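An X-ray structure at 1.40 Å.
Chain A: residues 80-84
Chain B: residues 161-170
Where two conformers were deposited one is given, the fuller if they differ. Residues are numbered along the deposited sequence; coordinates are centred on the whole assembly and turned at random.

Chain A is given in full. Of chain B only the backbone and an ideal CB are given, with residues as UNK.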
# COMPACT_ATOMS: atom_id res chain seq x y z
N GLU A 80 -15.35 17.97 7.69
CA GLU A 80 -16.25 18.68 6.79
C GLU A 80 -16.58 17.81 5.59
O GLU A 80 -15.69 17.29 4.92
CB GLU A 80 -15.60 19.99 6.32
CG GLU A 80 -16.54 20.89 5.52
CD GLU A 80 -15.92 22.23 5.14
OE1 GLU A 80 -14.83 22.56 5.66
OE2 GLU A 80 -16.52 22.95 4.32
N LYS A 81 -17.87 17.65 5.32
CA LYS A 81 -18.30 16.83 4.20
C LYS A 81 -18.11 17.53 2.86
O LYS A 81 -18.11 18.76 2.78
CB LYS A 81 -19.76 16.43 4.38
CG LYS A 81 -20.00 15.46 5.53
CD LYS A 81 -21.46 15.09 5.65
CE LYS A 81 -21.68 14.11 6.79
NZ LYS A 81 -23.11 13.72 6.93
N ILE A 82 -17.95 16.73 1.82
CA ILE A 82 -17.80 17.25 0.47
C ILE A 82 -19.10 17.94 0.08
O ILE A 82 -19.10 19.00 -0.55
CB ILE A 82 -17.50 16.10 -0.53
CG1 ILE A 82 -16.11 15.54 -0.24
CG2 ILE A 82 -17.59 16.61 -1.96
CD1 ILE A 82 -15.75 14.34 -1.08
N LEU A 83 -20.22 17.33 0.46
CA LEU A 83 -21.54 17.90 0.17
C LEU A 83 -22.20 18.29 1.49
O LEU A 83 -22.66 17.43 2.24
CB LEU A 83 -22.40 16.88 -0.59
CG LEU A 83 -21.82 16.35 -1.90
CD1 LEU A 83 -22.83 15.41 -2.54
CD2 LEU A 83 -21.49 17.50 -2.84
N GLY A 84 -22.22 19.59 1.76
CA GLY A 84 -22.82 20.09 2.99
C GLY A 84 -24.30 20.35 2.85
O GLY A 84 -24.92 19.98 1.85
N UNK B 161 -11.98 8.68 1.10
CA UNK B 161 -12.97 9.45 1.87
C UNK B 161 -14.03 10.10 0.99
O UNK B 161 -15.17 10.29 1.42
CB UNK B 161 -12.26 10.53 2.69
N UNK B 162 -13.65 10.45 -0.24
CA UNK B 162 -14.61 11.06 -1.16
C UNK B 162 -15.60 10.00 -1.62
O UNK B 162 -16.81 10.23 -1.61
CB UNK B 162 -13.90 11.70 -2.36
N UNK B 163 -15.10 8.84 -2.02
CA UNK B 163 -15.97 7.76 -2.48
C UNK B 163 -16.90 7.30 -1.36
O UNK B 163 -18.07 7.02 -1.60
CB UNK B 163 -15.14 6.58 -2.99
N UNK B 164 -16.37 7.22 -0.14
CA UNK B 164 -17.18 6.78 0.99
C UNK B 164 -18.39 7.67 1.23
O UNK B 164 -19.49 7.18 1.49
CB UNK B 164 -16.32 6.73 2.26
N UNK B 165 -18.19 8.99 1.15
CA UNK B 165 -19.29 9.93 1.37
C UNK B 165 -20.23 9.99 0.18
O UNK B 165 -21.45 9.94 0.33
CB UNK B 165 -18.74 11.33 1.66
N UNK B 166 -19.65 10.10 -1.01
CA UNK B 166 -20.46 10.23 -2.21
C UNK B 166 -21.23 8.96 -2.57
O UNK B 166 -22.15 9.00 -3.39
CB UNK B 166 -19.57 10.63 -3.38
N UNK B 167 -20.86 7.85 -1.94
CA UNK B 167 -21.54 6.58 -2.18
C UNK B 167 -23.03 6.74 -1.87
O UNK B 167 -23.88 6.18 -2.57
CB UNK B 167 -20.93 5.46 -1.33
N UNK B 168 -23.33 7.51 -0.83
CA UNK B 168 -24.71 7.73 -0.43
C UNK B 168 -25.51 8.49 -1.47
O UNK B 168 -26.74 8.47 -1.45
CB UNK B 168 -24.75 8.49 0.90
N UNK B 169 -24.81 9.17 -2.38
CA UNK B 169 -25.45 9.94 -3.43
C UNK B 169 -25.36 9.22 -4.78
O UNK B 169 -25.82 9.74 -5.80
CB UNK B 169 -24.81 11.33 -3.52
N UNK B 170 -24.75 8.04 -4.79
CA UNK B 170 -24.60 7.31 -6.03
C UNK B 170 -23.55 7.90 -6.95
O UNK B 170 -23.64 7.79 -8.17
CB UNK B 170 -25.94 7.25 -6.76

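Position 161 points sideways, with nothing of chain A near. Many residues would suit. It is Pro B161, at a helical phi of -61°.

Position 162 also points sideways, but here chain A comes close. The ideal CB is 3.5 Å from CD1 of Ile A82, which is tight. A small apolar side chain suits best. The residue is Ala B162. Its CB and CA each lie 3.5 Å from Ile A82 CD1, so the end of the isoleucine packs directly on the helix.

Position 163 points away from chain A, and 164 is out of reach. Chain A sets no demand at either. They are Ala B163 and Arg B164; the arginine is hydrogen-bonded elsewhere in the structure.

Position 165 points toward chain A. Its ideal CB is 5.1 Å from Ile A82 CD1, so there is space for a longer side chain. Ahead lie two successive backbone NH groups, of Ile A82 and Leu A83. Such a pair calls for an acceptor: Glu or Gln could reach, and a carboxylate offers two oxygens. The residue is Glu B165, extended with chi1 and chi2 both t. Ile A82 N donates to OE1 of Glu B165 at 2.7 Å, and Leu A83 N donates to its OE2 at 2.9 Å. A water donates to OE2 of Glu B165 (2.6 Å) and to O of Leu A83 (3.1 Å).

Position 166 starts sideways, with no chain A atom within 5.5 Å of its ideal CB. A longer apolar side chain could swing back to Ile A82 and Leu A83; Leu, Met or Ile are plausible. It is Leu B166, whose CD2 comes 3.6 Å from CD1 of Leu A83.

Positions 167 and 168 are out of reach of chain A. At 168 there is room for a CB, so glycine is not required by space. They are Ala B167 and Gly B168.

Position 169 points toward chain A, its ideal CB 4.6 Å from Leu A83 CD1. A large apolar or aromatic side chain would cover that methyl. It is Trp B169. CD1 of Leu A83 sits over the face of its five-membered ring, 3.5 Å from the centroid, in a CH-pi contact. NE1 of Trp B169 donates to the same water at 3.1 Å.

Position 170 is out of reach. Its phi of 74° favours glycine, and it is Gly B170.

Chain B (161-170) PAARELAGWG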
# COMPACT_ATOMS: atom_id res chain seq x y z
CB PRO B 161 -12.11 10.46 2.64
CG PRO B 161 -10.84 10.56 1.83
CD PRO B 161 -10.61 9.14 1.38
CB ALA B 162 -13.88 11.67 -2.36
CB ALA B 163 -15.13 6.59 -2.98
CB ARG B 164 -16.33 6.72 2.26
CG ARG B 164 -15.43 5.50 2.31
CD ARG B 164 -14.47 5.56 3.48
NE ARG B 164 -14.03 4.21 3.83
CZ ARG B 164 -13.22 3.92 4.83
NH1 ARG B 164 -12.72 4.88 5.60
NH2 ARG B 164 -12.94 2.65 5.10
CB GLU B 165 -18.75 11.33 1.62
CG GLU B 165 -19.86 12.34 1.92
CD GLU B 165 -19.39 13.77 1.85
OE1 GLU B 165 -18.21 14.02 2.16
OE2 GLU B 165 -20.21 14.66 1.50
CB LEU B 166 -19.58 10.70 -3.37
CG LEU B 166 -18.99 12.10 -3.15
CD1 LEU B 166 -18.18 12.52 -4.37
CD2 LEU B 166 -20.11 13.10 -2.88
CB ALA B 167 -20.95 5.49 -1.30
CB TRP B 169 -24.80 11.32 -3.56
CG TRP B 169 -24.84 12.17 -2.32
CD1 TRP B 169 -23.95 12.16 -1.29
CD2 TRP B 169 -25.80 13.19 -2.01
NE1 TRP B 169 -24.29 13.11 -0.35
CE2 TRP B 169 -25.42 13.76 -0.78
CE3 TRP B 169 -26.94 13.68 -2.66
CZ2 TRP B 169 -26.15 14.79 -0.18
CZ3 TRP B 169 -27.66 14.70 -2.07
CH2 TRP B 169 -27.26 15.25 -0.84
O HOH W 1 -22.74 14.32 2.00
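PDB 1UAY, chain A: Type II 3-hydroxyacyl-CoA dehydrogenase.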